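Local structure of DTDP-4-dehydrorhamnose reductase, rfbD ortholog (Clostridium acetobutylicum, 1VL0) at residues K172-L177 with D228-I233; R235-D240 with E285-L290; F58-K63 with Y102-E107; P64-N69 with K206-K211. The protein probably catalyses the NAD(P)H-dependent reduction of dTDP-6-deoxy-L-lyxo-4-hexulose to dTDP-L-rhamnose, a step of dTDP-L-rhamnose biosynthesis. One frame throughout, in Å; residues are numbered along the deposited sequence.

Overall arrangement
The four contacts form two pairs far apart in the fold. Contacts 3 and 4 belong to the part that holds the cofactor. Their centres lie about 13 Å apart, and helix 52-62 of contact 3 leads into strand 66-69 of contact 4. They meet through the pairing of strands 66-69 and 107-113. Contacts 1 and 2 lie in the smaller C-terminal part, outside the cofactor pocket. Their centres are about 9 Å apart and both use helix 226-237. About 42 Å separates the centres of contacts 1 and 3. Contact 3 closes before contact 1 opens, but contact 4 alternates with contacts 1 and 3 along the chain. The chain thus runs back and forth, tying both parts together.

Contact 1: K172-L177 with D228-I233; sequences KTMINL and DFAVEI
Ile233 packs against Met174 and Ile175. The tight, buried part of the contact is made by Met174, Ala230 and Ile233. CD1 of Ile233 lies 4.0 Å from CG of Met174, a selenomethionine in this crystal. The chain of Met174 is bent at chi2 and chi3, and its selenium is carried to the small side chain of Ala230, with SE 4.0 Å from CB. Here the CA atoms of Met174 and Ala230 come within 6.6 Å of each other. Ile233 has CG1 anti to its carbonyl carbon (chi1 -72°), which sends its longer branch to Met174 and turns CG2 toward Ile175.

Ile175 stands toward the looser side and is partly exposed. Its CG1 lies 4.0 Å from CG2 of Ile233. Ile233 crosses both partners at about a right angle. No hydrogen bond joins the two segments, and the grip is purely apolar. The axes of the two segments come within 10.1 Å and cross at -62°. Thr173 and Asn176 lie on the solvent side of their helix and make no contact with 228-233.

Neighbouring elements close the patch. Met174 and Ala230 both rest on Val186 of strand 183-187, and Met174 also touches Leu184. Ile175 reaches Leu290 of helix 279-290. Helices 170-180 and 226-237 thus pack together between that strand and the C-terminal helix.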
loop_
_atom_site.group_PDB
_atom_site.type_symbol
_atom_site.label_atom_id
_atom_site.label_comp_id
_atom_site.label_asym_id
_atom_site.label_seq_id
_atom_site.Cartn_x
_atom_site.Cartn_y
_atom_site.Cartn_z
ATOM N N LYS A 172 4.810 36.071 -11.734
ATOM C CA LYS A 172 5.852 37.069 -11.494
ATOM C C LYS A 172 6.943 37.060 -12.572
ATOM O O LYS A 172 7.395 38.109 -13.050
ATOM C CB LYS A 172 6.446 36.892 -10.088
ATOM C CG LYS A 172 5.473 37.237 -8.977
ATOM C CD LYS A 172 6.183 37.243 -7.592
ATOM C CE LYS A 172 5.251 37.558 -6.452
ATOM N NZ LYS A 172 6.035 37.642 -5.140
ATOM N N THR A 173 7.350 35.865 -12.966
ATOM C CA THR A 173 8.318 35.697 -14.043
ATOM C C THR A 173 7.878 36.331 -15.361
ATOM O O THR A 173 8.621 37.100 -15.961
ATOM C CB THR A 173 8.568 34.212 -14.222
ATOM O OG1 THR A 173 9.197 33.723 -13.028
ATOM C CG2 THR A 173 9.571 33.929 -15.341
HETATM N N MSE A 174 6.675 35.984 -15.803
HETATM C CA MSE A 174 6.105 36.556 -16.996
HETATM C C MSE A 174 6.008 38.062 -16.936
HETATM O O MSE A 174 6.298 38.711 -17.915
HETATM C CB MSE A 174 4.702 36.009 -17.238
HETATM C CG MSE A 174 4.675 34.660 -17.882
HETATM SE SE MSE A 174 5.706 34.522 -19.612
HETATM C CE MSE A 174 7.163 33.527 -18.892
ATOM N N ILE A 175 5.535 38.594 -15.809
ATOM C CA ILE A 175 5.434 40.042 -15.593
ATOM C C ILE A 175 6.772 40.684 -15.757
ATOM O O ILE A 175 6.880 41.666 -16.468
ATOM C CB ILE A 175 4.793 40.385 -14.213
ATOM C CG1 ILE A 175 3.291 40.105 -14.282
ATOM C CG2 ILE A 175 4.981 41.864 -13.868
ATOM C CD1 ILE A 175 2.537 40.072 -12.943
ATOM N N ASN A 176 7.807 40.126 -15.145
ATOM C CA ASN A 176 9.145 40.720 -15.257
ATOM C C ASN A 176 9.687 40.634 -16.659
ATOM O O ASN A 176 10.235 41.586 -17.195
ATOM C CB ASN A 176 10.070 40.090 -14.226
ATOM C CG ASN A 176 9.671 40.474 -12.805
ATOM O OD1 ASN A 176 9.026 41.516 -12.596
ATOM N ND2 ASN A 176 10.033 39.639 -11.824
ATOM N N LEU A 177 9.568 39.474 -17.262
ATOM C CA LEU A 177 10.064 39.319 -18.615
ATOM C C LEU A 177 9.327 40.241 -19.590
ATOM O O LEU A 177 9.901 40.765 -20.535
ATOM C CB LEU A 177 9.910 37.863 -19.088
ATOM C CG LEU A 177 10.845 36.843 -18.435
ATOM C CD1 LEU A 177 10.493 35.463 -18.917
ATOM C CD2 LEU A 177 12.317 37.180 -18.707
ATOM N N ASP A 228 -1.344 30.103 -23.083
ATOM C CA ASP A 228 -2.616 30.706 -22.745
ATOM C C ASP A 228 -2.529 31.441 -21.385
ATOM O O ASP A 228 -3.141 32.487 -21.176
ATOM C CB ASP A 228 -3.684 29.649 -22.612
ATOM C CG ASP A 228 -3.993 28.907 -23.895
ATOM O OD1 ASP A 228 -3.964 29.534 -24.976
ATOM O OD2 ASP A 228 -4.285 27.687 -23.874
ATOM N N PHE A 229 -1.796 30.857 -20.465
ATOM C CA PHE A 229 -1.601 31.423 -19.106
ATOM C C PHE A 229 -0.909 32.791 -19.258
ATOM O O PHE A 229 -1.397 33.800 -18.733
ATOM C CB PHE A 229 -0.793 30.414 -18.317
ATOM C CG PHE A 229 -0.648 30.681 -16.844
ATOM C CD1 PHE A 229 -1.274 31.743 -16.186
ATOM C CD2 PHE A 229 0.130 29.819 -16.088
ATOM C CE1 PHE A 229 -1.106 31.935 -14.805
ATOM C CE2 PHE A 229 0.279 30.020 -14.712
ATOM C CZ PHE A 229 -0.326 31.090 -14.085
ATOM N N ALA A 230 0.171 32.830 -20.049
ATOM C CA ALA A 230 0.928 34.064 -20.306
ATOM C C ALA A 230 0.051 35.132 -20.975
ATOM O O ALA A 230 0.036 36.291 -20.560
ATOM C CB ALA A 230 2.146 33.764 -21.155
ATOM N N VAL A 231 -0.694 34.738 -22.000
ATOM C CA VAL A 231 -1.559 35.653 -22.718
ATOM C C VAL A 231 -2.588 36.285 -21.774
ATOM O O VAL A 231 -2.870 37.489 -21.855
ATOM C CB VAL A 231 -2.254 34.912 -23.906
ATOM C CG1 VAL A 231 -3.357 35.770 -24.547
ATOM C CG2 VAL A 231 -1.223 34.603 -24.956
ATOM N N GLU A 232 -3.138 35.505 -20.858
ATOM C CA GLU A 232 -4.097 36.055 -19.911
ATOM C C GLU A 232 -3.414 36.965 -18.909
ATOM O O GLU A 232 -3.969 37.993 -18.575
ATOM C CB GLU A 232 -4.877 34.953 -19.228
ATOM C CG GLU A 232 -5.913 35.401 -18.195
ATOM C CD GLU A 232 -7.153 36.051 -18.794
ATOM O OE1 GLU A 232 -7.267 36.197 -20.032
ATOM O OE2 GLU A 232 -8.037 36.395 -17.997
ATOM N N ILE A 233 -2.225 36.596 -18.445
ATOM C CA ILE A 233 -1.445 37.457 -17.519
ATOM C C ILE A 233 -1.242 38.860 -18.119
ATOM O O ILE A 233 -1.457 39.886 -17.443
ATOM C CB ILE A 233 -0.071 36.834 -17.200
ATOM C CG1 ILE A 233 -0.219 35.590 -16.278
ATOM C CG2 ILE A 233 0.839 37.832 -16.508
ATOM C CD1 ILE A 233 0.979 34.644 -16.286
#

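Contact 2: R235-D240 with E285-L290; sequences RLTGID and EYIDLL
Leu236 is the first residue of 235-240 to reach the other segment. Its CD1 lies 4.0 Å from CG1 of Ile287, and the two side chains cross obliquely. CG of Leu236 is anti to the carbonyl carbon (chi1 -75°), and its CB is directed at the partner helix. Leu236 also touches Leu283 and Lys284, one turn earlier on that helix.

Thr237 follows and meets the other branch of Ile287. The CG2 methyls of Thr237 and Ile287 approach to 3.8 Å, with the side chains at about a right angle. Thr237 shows its methyl to the isoleucine because its hydroxyl is turned back to its own helix. With chi1 at 48°, OG1 sits between the backbone N and the carbonyl carbon and is hydrogen-bonded to the carbonyl oxygen of Ile233. Ile287 thus gives CG1 to the leucine and CG2 to the threonine, and no hydrogen bond crosses the contact.

At Gly238 the helix ends. Its phi is positive (88°), a backbone shape that suits glycine. Ile239 and Asp240 then lead away toward strand 242-246.

Ile287 also packs on Val171 of helix 170-180, so it is shared by two helices. The arrangement is that of a helix C-terminus ended by a glycine and packed on the last helix of the chain, within the smaller C-terminal part of this extended short-chain dehydrogenase/reductase fold.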
loop_
_atom_site.group_PDB
_atom_site.type_symbol
_atom_site.label_atom_id
_atom_site.label_comp_id
_atom_site.label_asym_id
_atom_site.label_seq_id
_atom_site.Cartn_x
_atom_site.Cartn_y
_atom_site.Cartn_z
ATOM N N ARG A 235 -2.913 40.230 -20.752
ATOM C CA ARG A 235 -4.222 40.850 -20.868
ATOM C C ARG A 235 -4.672 41.540 -19.571
ATOM O O ARG A 235 -5.138 42.693 -19.581
ATOM C CB ARG A 235 -5.265 39.839 -21.309
ATOM C CG ARG A 235 -6.582 40.464 -21.728
ATOM C CD ARG A 235 -7.758 39.505 -21.834
ATOM N NE ARG A 235 -8.204 38.989 -20.531
ATOM C CZ ARG A 235 -9.042 39.610 -19.704
ATOM N NH1 ARG A 235 -9.556 40.775 -19.996
ATOM N NH2 ARG A 235 -9.342 39.072 -18.539
ATOM N N LEU A 236 -4.484 40.871 -18.457
ATOM C CA LEU A 236 -4.896 41.417 -17.158
ATOM C C LEU A 236 -4.033 42.584 -16.681
ATOM O O LEU A 236 -4.533 43.521 -16.033
ATOM C CB LEU A 236 -4.882 40.303 -16.110
ATOM C CG LEU A 236 -6.026 39.283 -16.143
ATOM C CD1 LEU A 236 -5.687 38.096 -15.250
ATOM C CD2 LEU A 236 -7.356 39.884 -15.726
ATOM N N THR A 237 -2.731 42.541 -16.954
ATOM C CA THR A 237 -1.805 43.582 -16.434
ATOM C C THR A 237 -1.732 44.785 -17.377
ATOM O O THR A 237 -1.356 45.885 -16.968
ATOM C CB THR A 237 -0.389 43.030 -16.286
ATOM O OG1 THR A 237 -0.051 42.343 -17.503
ATOM C CG2 THR A 237 -0.315 41.987 -15.188
ATOM N N GLY A 238 -2.071 44.540 -18.643
ATOM C CA GLY A 238 -2.040 45.552 -19.677
ATOM C C GLY A 238 -0.702 45.673 -20.361
ATOM O O GLY A 238 -0.510 46.553 -21.200
ATOM N N ILE A 239 0.217 44.778 -20.011
ATOM C CA ILE A 239 1.588 44.823 -20.490
ATOM C C ILE A 239 1.604 44.501 -21.991
ATOM O O ILE A 239 0.968 43.569 -22.478
ATOM C CB ILE A 239 2.483 43.860 -19.683
ATOM C CG1 ILE A 239 2.650 44.374 -18.242
ATOM C CG2 ILE A 239 3.848 43.724 -20.323
ATOM C CD1 ILE A 239 3.210 43.360 -17.254
ATOM N N ASP A 240 2.278 45.345 -22.732
ATOM C CA ASP A 240 2.297 45.214 -24.167
ATOM C C ASP A 240 3.520 44.372 -24.568
ATOM O O ASP A 240 4.675 44.832 -24.555
ATOM C CB ASP A 240 2.321 46.605 -24.819
ATOM C CG ASP A 240 2.040 46.569 -26.318
ATOM O OD1 ASP A 240 1.341 45.644 -26.808
ATOM O OD2 ASP A 240 2.464 47.467 -27.070
ATOM N N GLU A 285 -7.895 37.716 -9.366
ATOM C CA GLU A 285 -7.852 38.129 -7.942
ATOM C C GLU A 285 -6.381 38.324 -7.516
ATOM O O GLU A 285 -6.016 39.224 -6.759
ATOM C CB GLU A 285 -8.574 37.093 -7.099
ATOM C CG GLU A 285 -8.512 37.277 -5.598
ATOM C CD GLU A 285 -8.954 36.033 -4.807
ATOM O OE1 GLU A 285 -8.254 34.982 -4.858
ATOM O OE2 GLU A 285 -9.989 36.102 -4.086
ATOM N N TYR A 286 -5.521 37.469 -8.018
ATOM C CA TYR A 286 -4.114 37.494 -7.663
ATOM C C TYR A 286 -3.402 38.693 -8.259
ATOM O O TYR A 286 -2.662 39.400 -7.545
ATOM C CB TYR A 286 -3.419 36.196 -8.082
ATOM C CG TYR A 286 -1.932 36.163 -7.773
ATOM C CD1 TYR A 286 -1.478 36.082 -6.471
ATOM C CD2 TYR A 286 -1.014 36.184 -8.778
ATOM C CE1 TYR A 286 -0.130 36.052 -6.187
ATOM C CE2 TYR A 286 0.337 36.140 -8.524
ATOM C CZ TYR A 286 0.779 36.075 -7.231
ATOM O OH TYR A 286 2.122 36.042 -7.011
ATOM N N ILE A 287 -3.597 38.919 -9.547
ATOM C CA ILE A 287 -3.022 40.064 -10.238
ATOM C C ILE A 287 -3.490 41.364 -9.569
ATOM O O ILE A 287 -2.668 42.251 -9.366
ATOM C CB ILE A 287 -3.397 40.084 -11.751
ATOM C CG1 ILE A 287 -2.920 38.846 -12.477
ATOM C CG2 ILE A 287 -2.862 41.342 -12.467
ATOM C CD1 ILE A 287 -1.522 38.707 -12.601
ATOM N N ASP A 288 -4.767 41.449 -9.183
ATOM C CA ASP A 288 -5.288 42.615 -8.498
ATOM C C ASP A 288 -4.534 42.848 -7.173
ATOM O O ASP A 288 -4.178 43.943 -6.873
ATOM C CB ASP A 288 -6.798 42.481 -8.251
ATOM C CG ASP A 288 -7.649 42.554 -9.565
ATOM O OD1 ASP A 288 -7.124 42.846 -10.671
ATOM O OD2 ASP A 288 -8.868 42.324 -9.553
ATOM N N LEU A 289 -4.330 41.803 -6.391
ATOM C CA LEU A 289 -3.540 41.858 -5.171
ATOM C C LEU A 289 -2.140 42.387 -5.437
ATOM O O LEU A 289 -1.622 43.216 -4.686
ATOM C CB LEU A 289 -3.453 40.467 -4.519
ATOM C CG LEU A 289 -2.749 40.371 -3.159
ATOM C CD1 LEU A 289 -3.532 41.114 -2.106
ATOM C CD2 LEU A 289 -2.561 38.931 -2.754
ATOM N N LEU A 290 -1.516 41.894 -6.487
ATOM C CA LEU A 290 -0.172 42.313 -6.863
ATOM C C LEU A 290 -0.063 43.763 -7.224
ATOM O O LEU A 290 0.920 44.392 -6.874
ATOM C CB LEU A 290 0.295 41.572 -8.103
ATOM C CG LEU A 290 0.771 40.149 -7.991
ATOM C CD1 LEU A 290 1.242 39.716 -9.364
ATOM C CD2 LEU A 290 1.897 40.019 -7.009
#

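Contact 3: F58-K63 with Y102-E107; sequences FFNEKK and YSVGAE
Val104 inserts both of its methyls against Phe59 and Asn60. CG2 of Val104 comes to the edge of the Phe59 ring, in its plane, 3.9 Å from CD2. The side chains of Phe59 and Val104 cross at about a right angle. CG1 of Val104 points to the polar side of the same turn. It lies 3.7 Å from the backbone oxygen of Phe59 and 3.8 Å from OD1 of Asn60. The side chains of Asn60 and Val104 are slanted against each other. These are van der Waals contacts, and no hydrogen bond joins the two segments. The backbone oxygen of Phe59 is held by the amide N of Lys63 at 2.8 Å.

With CG1 of Val104 anti to the carbonyl carbon (chi1 -61°), that methyl faces Phe59 O and Asn60 OD1. CG2, between the backbone N and that carbon, faces the ring edge.

Further out, other apolar groups surround Phe59. Leu97, Ala100 and Ala101 of helix 83-104 touch it, as do Leu16 and Val67 of the sheet. Two helix ends frame the contact. Lys63 leaves helix 52-62 with positive phi. Gly105 has positive phi and forms a Schellman motif with the last turn. On the outer side, OG of Ser103 is hydrogen-bonded to Lys154 of the second subunit. The side chain of Phe59 lies about 10 Å from the bound NADH.

Both helices lead into parallel strands of one sheet, 66-69 and 107-113. The contact therefore joins neighbouring helices on one face of a Rossmann fold.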
loop_
_atom_site.group_PDB
_atom_site.type_symbol
_atom_site.label_atom_id
_atom_site.label_comp_id
_atom_site.label_asym_id
_atom_site.label_seq_id
_atom_site.Cartn_x
_atom_site.Cartn_y
_atom_site.Cartn_z
ATOM N N PHE A 58 10.595 17.257 18.357
ATOM C CA PHE A 58 9.691 18.392 18.162
ATOM C C PHE A 58 8.239 17.953 18.380
ATOM O O PHE A 58 7.487 18.557 19.149
ATOM C CB PHE A 58 9.873 18.951 16.743
ATOM C CG PHE A 58 9.216 20.275 16.522
ATOM C CD1 PHE A 58 7.850 20.342 16.236
ATOM C CD2 PHE A 58 9.960 21.465 16.598
ATOM C CE1 PHE A 58 7.228 21.556 16.018
ATOM C CE2 PHE A 58 9.348 22.682 16.372
ATOM C CZ PHE A 58 7.983 22.732 16.085
ATOM N N PHE A 59 7.847 16.880 17.703
ATOM C CA PHE A 59 6.475 16.369 17.878
ATOM C C PHE A 59 6.173 15.916 19.305
ATOM O O PHE A 59 5.094 16.157 19.819
ATOM C CB PHE A 59 6.232 15.228 16.926
ATOM C CG PHE A 59 5.794 15.678 15.556
ATOM C CD1 PHE A 59 6.679 16.299 14.696
ATOM C CD2 PHE A 59 4.491 15.495 15.137
ATOM C CE1 PHE A 59 6.261 16.682 13.391
ATOM C CE2 PHE A 59 4.069 15.936 13.894
ATOM C CZ PHE A 59 4.962 16.512 13.024
ATOM N N ASN A 60 7.127 15.243 19.938
ATOM C CA ASN A 60 6.920 14.752 21.301
ATOM C C ASN A 60 6.756 15.903 22.295
ATOM O O ASN A 60 6.000 15.754 23.244
ATOM C CB ASN A 60 8.046 13.820 21.750
ATOM C CG ASN A 60 8.067 12.497 20.975
ATOM O OD1 ASN A 60 7.099 12.111 20.339
ATOM N ND2 ASN A 60 9.181 11.794 21.053
ATOM N N GLU A 61 7.427 17.025 22.042
ATOM C CA GLU A 61 7.357 18.207 22.918
ATOM C C GLU A 61 6.146 19.081 22.596
ATOM O O GLU A 61 5.425 19.492 23.512
ATOM C CB GLU A 61 8.668 19.027 22.837
ATOM C CG GLU A 61 9.872 18.233 23.368
ATOM C CD GLU A 61 11.237 18.957 23.319
ATOM O OE1 GLU A 61 11.396 19.992 22.610
ATOM O OE2 GLU A 61 12.174 18.443 23.989
ATOM N N LYS A 62 5.899 19.346 21.309
ATOM C CA LYS A 62 4.826 20.252 20.912
ATOM C C LYS A 62 3.453 19.586 20.814
ATOM O O LYS A 62 2.428 20.257 20.920
ATOM C CB LYS A 62 5.143 20.935 19.578
ATOM C CG LYS A 62 5.917 22.241 19.700
ATOM C CD LYS A 62 7.355 22.020 20.075
ATOM C CE LYS A 62 8.132 23.352 20.100
ATOM N NZ LYS A 62 9.438 23.182 20.829
ATOM N N LYS A 63 3.434 18.287 20.520
ATOM C CA LYS A 63 2.199 17.539 20.339
ATOM C C LYS A 63 1.126 18.226 19.458
ATOM O O LYS A 63 -0.023 18.412 19.867
ATOM C CB LYS A 63 1.653 17.150 21.714
ATOM C CG LYS A 63 2.733 16.406 22.506
ATOM C CD LYS A 63 2.206 15.482 23.595
ATOM C CE LYS A 63 2.141 16.151 24.940
ATOM N NZ LYS A 63 3.425 16.791 25.364
ATOM N N TYR A 102 1.985 10.240 13.747
ATOM C CA TYR A 102 1.384 9.017 14.271
ATOM C C TYR A 102 1.664 8.749 15.749
ATOM O O TYR A 102 0.784 8.378 16.492
ATOM C CB TYR A 102 1.795 7.800 13.440
ATOM C CG TYR A 102 1.099 6.536 13.885
ATOM C CD1 TYR A 102 -0.205 6.281 13.519
ATOM C CD2 TYR A 102 1.742 5.611 14.728
ATOM C CE1 TYR A 102 -0.860 5.130 13.950
ATOM C CE2 TYR A 102 1.091 4.474 15.189
ATOM C CZ TYR A 102 -0.217 4.232 14.793
ATOM O OH TYR A 102 -0.915 3.116 15.198
ATOM N N SER A 103 2.902 8.952 16.162
ATOM C CA SER A 103 3.305 8.725 17.534
ATOM C C SER A 103 2.550 9.584 18.505
ATOM O O SER A 103 2.379 9.157 19.624
ATOM C CB SER A 103 4.814 8.942 17.696
ATOM O OG SER A 103 5.488 7.925 16.934
ATOM N N VAL A 104 2.076 10.763 18.088
ATOM C CA VAL A 104 1.331 11.659 19.003
ATOM C C VAL A 104 -0.174 11.754 18.672
ATOM O O VAL A 104 -0.901 12.578 19.241
ATOM C CB VAL A 104 2.009 13.077 19.093
ATOM C CG1 VAL A 104 3.412 12.914 19.624
ATOM C CG2 VAL A 104 2.045 13.807 17.716
ATOM N N GLY A 105 -0.622 10.909 17.762
ATOM C CA GLY A 105 -2.020 10.866 17.338
ATOM C C GLY A 105 -2.410 11.955 16.352
ATOM O O GLY A 105 -3.624 12.195 16.159
ATOM N N ALA A 106 -1.422 12.576 15.690
ATOM C CA ALA A 106 -1.695 13.675 14.793
ATOM C C ALA A 106 -2.002 13.233 13.357
ATOM O O ALA A 106 -1.563 12.184 12.899
ATOM C CB ALA A 106 -0.556 14.686 14.816
ATOM N N GLU A 107 -2.774 14.066 12.669
ATOM C CA GLU A 107 -3.119 13.905 11.225
ATOM C C GLU A 107 -2.001 14.522 10.443
ATOM O O GLU A 107 -1.281 15.356 10.954
ATOM C CB GLU A 107 -4.386 14.703 10.899
ATOM C CG GLU A 107 -5.634 14.349 11.711
ATOM C CD GLU A 107 -6.817 15.220 11.312
ATOM O OE1 GLU A 107 -6.831 16.395 11.705
ATOM O OE2 GLU A 107 -7.710 14.761 10.576
#

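Contact 4: P64-N69 with K206-K211; sequences PNVVIN and KVIDEK
Ile208 sets its CD1 methyl against both Val66 and Ile68 and carries the whole contact from the helix side. The setting is the Rossmann fold, where a helix covers one face of a parallel sheet. Val66 and Ile68 are two residues apart on strand 66-69, so both point to this face, while Val67 between them points away. CD1 of Ile208 lies 4.0 Å from CG1 of Val66, and the two side chains meet tip to tip. The same methyl of Ile208 lies 3.9 Å from CD1 of Ile68, but the side chain of Ile68 slants past that of Ile208.

Ile208 has CG1 anti to its carbonyl carbon (chi1 -67°) and a nearly extended chi2 of 170°. This stretched shape carries CD1 across to the sheet, although the nearest CA atoms, of Val66 and Ile208, are 8.5 Å apart. No hydrogen bond crosses the contact, and all three residues are buried.

Val109 of the adjacent strand 107-113 touches both Ile68 and Ile208 and widens the apolar floor under the helix. Ile15 of strand 13-18 packs on Ile68 as well. The cofactor is near. The side chain of Ile68 lies about 9 Å from the bound NADH and about 6 Å from the side chain of Leu24, a residue that binds NADH.

Helix 197-210 ends in a Schellman motif at Lys211. Its last turn is tied by a salt bridge, in which NZ of Lys206 meets OE2 of Glu210 at 2.9 Å, on the syn side and 19° out of the carboxylate plane.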
loop_
_atom_site.group_PDB
_atom_site.type_symbol
_atom_site.label_atom_id
_atom_site.label_comp_id
_atom_site.label_asym_id
_atom_site.label_seq_id
_atom_site.Cartn_x
_atom_site.Cartn_y
_atom_site.Cartn_z
ATOM N N PRO A 64 1.460 18.560 18.221
ATOM C CA PRO A 64 0.442 19.131 17.333
ATOM C C PRO A 64 -0.698 18.149 17.099
ATOM O O PRO A 64 -0.557 16.944 17.359
ATOM C CB PRO A 64 1.215 19.392 16.028
ATOM C CG PRO A 64 2.356 18.424 16.077
ATOM C CD PRO A 64 2.752 18.354 17.548
ATOM N N ASN A 65 -1.832 18.658 16.639
ATOM C CA ASN A 65 -2.956 17.803 16.247
ATOM C C ASN A 65 -2.917 17.477 14.743
ATOM O O ASN A 65 -3.499 16.495 14.296
ATOM C CB ASN A 65 -4.263 18.513 16.554
ATOM C CG ASN A 65 -4.407 18.795 17.988
ATOM O OD1 ASN A 65 -4.226 19.924 18.445
ATOM N ND2 ASN A 65 -4.600 17.737 18.740
ATOM N N VAL A 66 -2.273 18.360 13.980
ATOM C CA VAL A 66 -2.188 18.255 12.502
ATOM C C VAL A 66 -0.858 18.815 12.134
ATOM O O VAL A 66 -0.415 19.809 12.744
ATOM C CB VAL A 66 -3.200 19.136 11.744
ATOM C CG1 VAL A 66 -3.211 18.743 10.226
ATOM C CG2 VAL A 66 -4.576 19.054 12.355
ATOM N N VAL A 67 -0.196 18.165 11.174
ATOM C CA VAL A 67 0.935 18.739 10.505
ATOM C C VAL A 67 0.525 18.897 9.059
ATOM O O VAL A 67 -0.030 17.979 8.442
ATOM C CB VAL A 67 2.261 17.899 10.661
ATOM C CG1 VAL A 67 2.110 16.467 10.187
ATOM C CG2 VAL A 67 3.459 18.563 9.905
ATOM N N ILE A 68 0.778 20.087 8.522
ATOM C CA ILE A 68 0.659 20.358 7.113
ATOM C C ILE A 68 2.040 20.550 6.535
ATOM O O ILE A 68 2.740 21.495 6.860
ATOM C CB ILE A 68 -0.200 21.604 6.834
ATOM C CG1 ILE A 68 -1.561 21.447 7.488
ATOM C CG2 ILE A 68 -0.466 21.781 5.363
ATOM C CD1 ILE A 68 -2.435 22.690 7.468
ATOM N N ASN A 69 2.416 19.664 5.619
ATOM C CA ASN A 69 3.756 19.744 5.078
ATOM C C ASN A 69 3.790 20.458 3.734
ATOM O O ASN A 69 3.378 19.887 2.703
ATOM C CB ASN A 69 4.372 18.375 4.916
ATOM C CG ASN A 69 5.762 18.458 4.393
ATOM O OD1 ASN A 69 6.477 19.412 4.701
ATOM N ND2 ASN A 69 6.177 17.470 3.645
ATOM N N LYS A 206 -10.488 22.778 4.384
ATOM C CA LYS A 206 -11.795 22.109 4.276
ATOM C C LYS A 206 -11.729 20.590 4.613
ATOM O O LYS A 206 -12.514 20.088 5.424
ATOM C CB LYS A 206 -12.335 22.266 2.843
ATOM C CG LYS A 206 -13.684 21.575 2.504
ATOM C CD LYS A 206 -13.921 21.566 0.918
ATOM C CE LYS A 206 -15.236 20.833 0.439
ATOM N NZ LYS A 206 -16.421 21.275 1.331
ATOM N N VAL A 207 -10.846 19.855 3.946
ATOM C CA VAL A 207 -10.765 18.414 4.182
ATOM C C VAL A 207 -10.371 18.104 5.620
ATOM O O VAL A 207 -10.868 17.151 6.194
ATOM C CB VAL A 207 -9.887 17.649 3.185
ATOM C CG1 VAL A 207 -10.476 17.791 1.762
ATOM C CG2 VAL A 207 -8.440 18.104 3.212
ATOM N N ILE A 208 -9.465 18.870 6.196
ATOM C CA ILE A 208 -9.134 18.698 7.632
ATOM C C ILE A 208 -10.360 18.859 8.510
ATOM O O ILE A 208 -10.618 18.104 9.441
ATOM C CB ILE A 208 -8.052 19.714 8.083
ATOM C CG1 ILE A 208 -6.709 19.414 7.407
ATOM C CG2 ILE A 208 -7.848 19.732 9.577
ATOM C CD1 ILE A 208 -5.703 20.592 7.662
ATOM N N ASP A 209 -11.091 19.904 8.241
ATOM C CA ASP A 209 -12.281 20.210 8.988
ATOM C C ASP A 209 -13.298 19.070 8.949
ATOM O O ASP A 209 -13.961 18.805 9.923
ATOM C CB ASP A 209 -12.910 21.437 8.353
ATOM C CG ASP A 209 -13.538 22.323 9.339
ATOM O OD1 ASP A 209 -14.637 21.974 9.847
ATOM O OD2 ASP A 209 -12.997 23.414 9.636
ATOM N N GLU A 210 -13.445 18.436 7.776
ATOM C CA GLU A 210 -14.391 17.339 7.550
ATOM C C GLU A 210 -13.899 15.967 8.009
ATOM O O GLU A 210 -14.679 15.011 8.040
ATOM C CB GLU A 210 -14.703 17.242 6.034
ATOM C CG GLU A 210 -15.369 18.505 5.499
ATOM C CD GLU A 210 -15.441 18.590 4.002
ATOM O OE1 GLU A 210 -14.752 17.820 3.282
ATOM O OE2 GLU A 210 -16.189 19.480 3.546
ATOM N N LYS A 211 -12.607 15.869 8.296
ATOM C CA LYS A 211 -11.883 14.578 8.398
ATOM C C LYS A 211 -12.101 13.670 7.181
ATOM O O LYS A 211 -12.369 12.478 7.299
ATOM C CB LYS A 211 -12.219 13.912 9.715
ATOM C CG LYS A 211 -11.636 14.716 10.878
ATOM C CD LYS A 211 -11.556 13.895 12.132
ATOM C CE LYS A 211 -11.317 14.748 13.375
ATOM N NZ LYS A 211 -10.047 15.493 13.346
#